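Local coordinates for hypothetical protein ybaA (Shigella flexneri, PDB 2OKQ), which is of unknown function, a small DUF1428-family protein that pairs with a second copy of itself and carries bound sodium ions in the crystal, at residues 55-60 / 108-113; 25-30 / 101-106. All blocks are in the same frame, centred on the assembly; numbering follows the deposited sequence. Where two conformers were deposited one is given.

Interaction 1: residues 55-60 / 108-113; sequences KEFGAL and QKMMSD. With NA (sodium ion), chain C.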
loop_
_atom_site.group_PDB
_atom_site.type_symbol
_atom_site.label_atom_id
_atom_site.label_comp_id
_atom_site.label_asym_id
_atom_site.label_seq_id
_atom_site.Cartn_x
_atom_site.Cartn_y
_atom_site.Cartn_z
ATOM N N LYS A 55 6.637 -13.661 -7.066
ATOM C CA LYS A 55 8.097 -13.608 -6.907
ATOM C C LYS A 55 8.805 -14.341 -8.041
ATOM O O LYS A 55 9.831 -13.883 -8.527
ATOM C CB LYS A 55 8.521 -14.214 -5.565
ATOM C CG LYS A 55 7.969 -13.489 -4.327
ATOM C CD LYS A 55 8.958 -12.504 -3.734
ATOM C CE LYS A 55 9.928 -13.214 -2.793
ATOM N NZ LYS A 55 10.519 -12.292 -1.791
ATOM N N GLU A 56 8.241 -15.475 -8.445
ATOM C CA GLU A 56 8.771 -16.255 -9.561
ATOM C C GLU A 56 8.841 -15.399 -10.829
ATOM O O GLU A 56 9.784 -15.499 -11.621
ATOM C CB GLU A 56 7.887 -17.490 -9.774
ATOM C CG GLU A 56 8.246 -18.338 -10.974
ATOM C CD GLU A 56 7.252 -19.465 -11.199
ATOM O OE1 GLU A 56 6.843 -20.107 -10.215
ATOM O OE2 GLU A 56 6.867 -19.699 -12.366
ATOM N N PHE A 57 7.851 -14.536 -10.995
ATOM C CA PHE A 57 7.742 -13.698 -12.181
ATOM C C PHE A 57 8.489 -12.366 -12.066
ATOM O O PHE A 57 8.443 -11.548 -12.980
ATOM C CB PHE A 57 6.268 -13.473 -12.522
ATOM C CG PHE A 57 5.504 -14.745 -12.816
ATOM C CD1 PHE A 57 6.132 -15.846 -13.395
ATOM C CD2 PHE A 57 4.154 -14.825 -12.533
ATOM C CE1 PHE A 57 5.419 -17.020 -13.668
ATOM C CE2 PHE A 57 3.434 -15.987 -12.813
ATOM C CZ PHE A 57 4.073 -17.079 -13.375
ATOM N N GLY A 58 9.190 -12.153 -10.961
ATOM C CA GLY A 58 10.069 -10.981 -10.861
ATOM C C GLY A 58 9.736 -9.958 -9.767
ATOM O O GLY A 58 10.469 -8.973 -9.594
ATOM N N ALA A 59 8.629 -10.171 -9.058
ATOM C CA ALA A 59 8.311 -9.326 -7.888
ATOM C C ALA A 59 9.359 -9.447 -6.788
ATOM O O ALA A 59 9.874 -10.546 -6.521
ATOM C CB ALA A 59 6.948 -9.666 -7.336
ATOM N N LEU A 60 9.651 -8.317 -6.139
ATOM C CA LEU A 60 10.636 -8.260 -5.060
ATOM C C LEU A 60 9.983 -8.592 -3.725
ATOM O O LEU A 60 10.622 -9.201 -2.856
ATOM C CB LEU A 60 11.272 -6.870 -4.977
ATOM C CG LEU A 60 12.020 -6.390 -6.217
ATOM C CD1 LEU A 60 12.275 -4.909 -6.119
ATOM C CD2 LEU A 60 13.348 -7.138 -6.414
ATOM N N GLN A 108 1.467 -9.902 -17.018
ATOM C CA GLN A 108 1.069 -10.657 -18.211
ATOM C C GLN A 108 1.157 -12.171 -17.965
ATOM O O GLN A 108 0.223 -12.922 -18.321
ATOM C CB GLN A 108 1.928 -10.266 -19.415
ATOM C CG GLN A 108 1.241 -10.568 -20.767
ATOM C CD GLN A 108 0.111 -9.607 -21.082
ATOM O OE1 GLN A 108 0.335 -8.413 -21.251
ATOM N NE2 GLN A 108 -1.124 -10.118 -21.141
ATOM N N LYS A 109 2.262 -12.593 -17.358
ATOM C CA LYS A 109 2.481 -13.996 -16.969
ATOM C C LYS A 109 1.431 -14.502 -15.998
ATOM O O LYS A 109 0.862 -15.574 -16.203
ATOM C CB LYS A 109 3.858 -14.195 -16.346
ATOM C CG LYS A 109 5.013 -14.051 -17.290
ATOM C CD LYS A 109 6.309 -14.195 -16.529
ATOM C CE LYS A 109 7.491 -13.921 -17.421
ATOM N NZ LYS A 109 8.747 -13.894 -16.622
ATOM N N MET A 110 1.189 -13.727 -14.944
ATOM C CA MET A 110 0.198 -14.068 -13.942
ATOM C C MET A 110 -1.129 -14.396 -14.610
ATOM O O MET A 110 -1.736 -15.422 -14.312
ATOM C CB MET A 110 0.040 -12.925 -12.928
ATOM C CG MET A 110 -0.946 -13.202 -11.810
ATOM S SD MET A 110 -0.550 -14.683 -10.863
ATOM C CE MET A 110 0.779 -14.119 -9.805
ATOM N N MET A 111 -1.548 -13.542 -15.540
ATOM C CA MET A 111 -2.812 -13.702 -16.232
ATOM C C MET A 111 -2.852 -14.934 -17.136
ATOM O O MET A 111 -3.926 -15.424 -17.441
ATOM C CB MET A 111 -3.155 -12.440 -17.005
ATOM C CG MET A 111 -3.467 -11.275 -16.062
ATOM S SD MET A 111 -4.108 -9.850 -16.921
ATOM C CE MET A 111 -5.676 -10.504 -17.482
ATOM N N SER A 112 -1.690 -15.426 -17.553
ATOM C CA SER A 112 -1.651 -16.621 -18.405
ATOM C C SER A 112 -1.259 -17.873 -17.612
ATOM O O SER A 112 -0.975 -18.923 -18.199
ATOM C CB SER A 112 -0.723 -16.408 -19.604
ATOM O OG SER A 112 0.635 -16.331 -19.209
ATOM N N ASP A 113 -1.251 -17.761 -16.283
ATOM C CA ASP A 113 -0.869 -18.891 -15.433
ATOM C C ASP A 113 -2.082 -19.664 -14.914
ATOM O O ASP A 113 -2.969 -19.087 -14.291
ATOM C CB ASP A 113 0.050 -18.442 -14.285
ATOM C CG ASP A 113 0.937 -19.568 -13.779
ATOM O OD1 ASP A 113 0.412 -20.601 -13.323
ATOM O OD2 ASP A 113 2.166 -19.434 -13.849
HETATM NA NA NA C . -0.195 -6.364 -20.707
HETATM O O HOH W 1 8.818 -11.477 -15.574
HETATM O O HOH W 2 1.267 -6.361 -18.709
#
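A Schellman motif closes helix 40-56, and the aromatic ring of Phe57 in that turn lies against Lys109 on the last turn of helix 100-111. The methylene CB of Lys109 stands over the centre of the Phe57 ring, 3.8 Å from the centroid and only 7° off its normal, a CH-pi contact. Farther along, CD of Lys109 comes to 3.5 Å from CD1 of Phe57, so the lysine chain runs from the ring centre out past CD1. With CG of Lys109 beside its own backbone N (chi1 -69°) and the rest extended, the chain leads outward to the backbone of Phe57, where NZ meets a water shared with Phe57 O, 2.6 Å from each. Gly58, at positive phi, completes the motif, its N bonded to Lys55 O (3.1 Å), one of two bonds back into the last turn, and the chain turns towards strand 61-67. At the far rim of the ring, OD2 of Asp113 approaches CZ of Phe57 at 3.1 Å, near the ring plane, with ring and carboxylate turned 46° apart. Asp113 is the N-cap of helix 114-118, and its OD2 also pairs with Arg115, as does Glu56 OE2; the shared arginine probably eases the proximity of the two carboxylates. Met110 N lies obliquely to the ring, 3.8 Å from Phe57 CE2. On the same turn Gln108 OE1 binds a sodium ion at 2.2 Å.

Interaction 2: residues 25-30 / 101-106; sequences MKYVDG and EVRDAA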
loop_
_atom_site.group_PDB
_atom_site.type_symbol
_atom_site.label_atom_id
_atom_site.label_comp_id
_atom_site.label_asym_id
_atom_site.label_seq_id
_atom_site.Cartn_x
_atom_site.Cartn_y
_atom_site.Cartn_z
ATOM N N MET A 25 13.849 -1.802 -5.400
ATOM C CA MET A 25 12.509 -1.390 -5.856
ATOM C C MET A 25 12.535 -0.081 -6.641
ATOM O O MET A 25 13.191 0.884 -6.234
ATOM C CB MET A 25 11.576 -1.252 -4.642
ATOM C CG MET A 25 10.109 -0.980 -5.010
ATOM S SD MET A 25 9.769 0.742 -5.356
ATOM C CE MET A 25 9.463 1.341 -3.677
ATOM N N LYS A 26 11.817 -0.038 -7.770
ATOM C CA LYS A 26 11.604 1.231 -8.504
ATOM C C LYS A 26 10.137 1.440 -8.885
ATOM O O LYS A 26 9.760 2.542 -9.265
ATOM C CB LYS A 26 12.447 1.279 -9.783
ATOM C CG LYS A 26 13.943 1.283 -9.465
ATOM C CD LYS A 26 14.829 1.468 -10.697
ATOM C CE LYS A 26 16.243 1.897 -10.240
ATOM N NZ LYS A 26 16.745 1.006 -9.119
ATOM N N TYR A 27 9.349 0.374 -8.819
ATOM C CA TYR A 27 7.946 0.415 -9.276
ATOM C C TYR A 27 7.078 -0.393 -8.325
ATOM O O TYR A 27 7.486 -1.457 -7.842
ATOM C CB TYR A 27 7.816 -0.152 -10.687
ATOM C CG TYR A 27 6.563 0.281 -11.417
ATOM C CD1 TYR A 27 6.567 1.469 -12.141
ATOM C CD2 TYR A 27 5.403 -0.498 -11.405
ATOM C CE1 TYR A 27 5.449 1.892 -12.846
ATOM C CE2 TYR A 27 4.236 -0.066 -12.106
ATOM C CZ TYR A 27 4.306 1.126 -12.833
ATOM O OH TYR A 27 3.241 1.609 -13.542
ATOM N N VAL A 28 5.866 0.099 -8.078
ATOM C CA VAL A 28 4.954 -0.545 -7.118
ATOM C C VAL A 28 3.575 -0.688 -7.717
ATOM O O VAL A 28 3.076 0.275 -8.261
ATOM C CB VAL A 28 4.844 0.311 -5.836
ATOM C CG1 VAL A 28 3.739 -0.231 -4.925
ATOM C CG2 VAL A 28 6.180 0.251 -5.085
ATOM N N ASP A 29 2.961 -1.866 -7.594
ATOM C CA ASP A 29 1.534 -2.012 -7.893
ATOM C C ASP A 29 0.825 -1.906 -6.565
ATOM O O ASP A 29 1.129 -2.665 -5.658
ATOM C CB ASP A 29 1.243 -3.381 -8.505
ATOM C CG ASP A 29 1.280 -3.359 -10.023
ATOM O OD1 ASP A 29 1.590 -2.291 -10.593
ATOM O OD2 ASP A 29 0.952 -4.394 -10.622
ATOM N N GLY A 30 -0.063 -0.928 -6.448
ATOM C CA GLY A 30 -0.818 -0.729 -5.192
ATOM C C GLY A 30 -2.233 -1.247 -5.327
ATOM O O GLY A 30 -2.842 -1.128 -6.412
ATOM N N GLU A 101 8.947 -2.340 -16.451
ATOM C CA GLU A 101 9.028 -3.405 -17.455
ATOM C C GLU A 101 8.884 -4.802 -16.829
ATOM O O GLU A 101 8.204 -5.678 -17.393
ATOM C CB GLU A 101 10.308 -3.245 -18.287
ATOM C CG GLU A 101 10.348 -1.951 -19.141
ATOM C CD GLU A 101 10.665 -0.635 -18.370
ATOM O OE1 GLU A 101 11.133 -0.649 -17.208
ATOM O OE2 GLU A 101 10.431 0.451 -18.949
ATOM N N VAL A 102 9.492 -5.018 -15.659
ATOM C CA VAL A 102 9.304 -6.277 -14.941
ATOM C C VAL A 102 7.883 -6.411 -14.404
ATOM O O VAL A 102 7.285 -7.486 -14.501
ATOM C CB VAL A 102 10.342 -6.458 -13.829
ATOM C CG1 VAL A 102 10.034 -7.688 -12.954
ATOM C CG2 VAL A 102 11.731 -6.603 -14.480
ATOM N N ARG A 103 7.348 -5.324 -13.835
ATOM C CA ARG A 103 5.927 -5.302 -13.429
ATOM C C ARG A 103 5.007 -5.713 -14.602
ATOM O O ARG A 103 4.115 -6.540 -14.455
ATOM C CB ARG A 103 5.550 -3.912 -12.918
ATOM C CG ARG A 103 4.056 -3.733 -12.568
ATOM C CD ARG A 103 3.313 -3.054 -13.717
ATOM N NE ARG A 103 2.026 -2.479 -13.284
ATOM C CZ ARG A 103 1.249 -1.743 -14.068
ATOM N NH1 ARG A 103 1.609 -1.513 -15.333
ATOM N NH2 ARG A 103 0.103 -1.226 -13.591
ATOM N N ASP A 104 5.233 -5.145 -15.779
ATOM C CA ASP A 104 4.359 -5.478 -16.921
ATOM C C ASP A 104 4.462 -6.959 -17.321
ATOM O O ASP A 104 3.422 -7.611 -17.582
ATOM C CB ASP A 104 4.679 -4.588 -18.125
ATOM C CG ASP A 104 4.303 -3.127 -17.902
ATOM O OD1 ASP A 104 3.424 -2.820 -17.049
ATOM O OD2 ASP A 104 4.877 -2.265 -18.581
ATOM N N ALA A 105 5.691 -7.459 -17.398
ATOM C CA ALA A 105 5.952 -8.883 -17.734
ATOM C C ALA A 105 5.318 -9.824 -16.716
ATOM O O ALA A 105 4.644 -10.804 -17.079
ATOM C CB ALA A 105 7.444 -9.145 -17.834
ATOM N N ALA A 106 5.521 -9.513 -15.435
ATOM C CA ALA A 106 4.958 -10.311 -14.344
ATOM C C ALA A 106 3.435 -10.416 -14.416
ATOM O O ALA A 106 2.887 -11.520 -14.324
ATOM C CB ALA A 106 5.417 -9.742 -12.971
#
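Over one face of the Arg103 guanidinium lies the phenol of Tyr27, its OH 3.9 Å from CZ of Arg103, while carboxylates of Asp29 and Asp104 come to the edges. The ring and guanidinium planes are 61° apart, so this is an oblique meeting and not a parallel stack; CE2 of Tyr27 comes within 3.5 Å of Arg103 NE. Nearer the helix backbone, CB and CG of Arg103 pass CD2 of Tyr27, each at 3.7 Å. Asp29 takes the NE hydrogen on the syn lone pair of OD1, with NE and OD1 2.7 Å apart and an N-H...O angle of 154°; the carboxylate is turned nearly perpendicular to the guanidinium, and OD2 makes only a weak second bond. The arginine leaves the helix with CG opposite its backbone N (chi1 175°) and bends at chi2, which carries NE to the strand and lets NH1 of Arg103 come back to Asp104 OD1 at 2.8 Å. Two acids thus fix the rotation of one buried guanidinium, and Asp69 of the second subunit adds a carboxylate at NH1, consistent with a well-compensated positive charge. Tyr132 and Asn107 hold Asp29 OD2, and Ser68 of the second subunit bonds Tyr27 OH. Lys26 and Tyr27 form a classic beta bulge opposite Tyr97 where strand 27-36 begins. Helix 100-111 is thereby pinned to this strand, which runs between strands 88-97 and 131-140 in the antiparallel sheet.

After helix 18-23 the chain lays down strand 27-36, then helix 40-56; strands 61-67 and 88-97, with helix 78-81 between them, lead to helix 100-111. Interaction 2 closes the longer loop, returning the start of helix 100-111 to the strand after 70 intervening residues; interaction 1 joins the end of helix 40-56 to the end of the same helix across 47. Because their segments alternate along the chain, the two closures cross instead of nesting. Their centres are about 10 Å apart, and they touch: Phe57 O packs on Ala106 CB, and Leu60 on Met25. Helix 100-111 is thus tied at one end to the sheet and at the other to its companion helix.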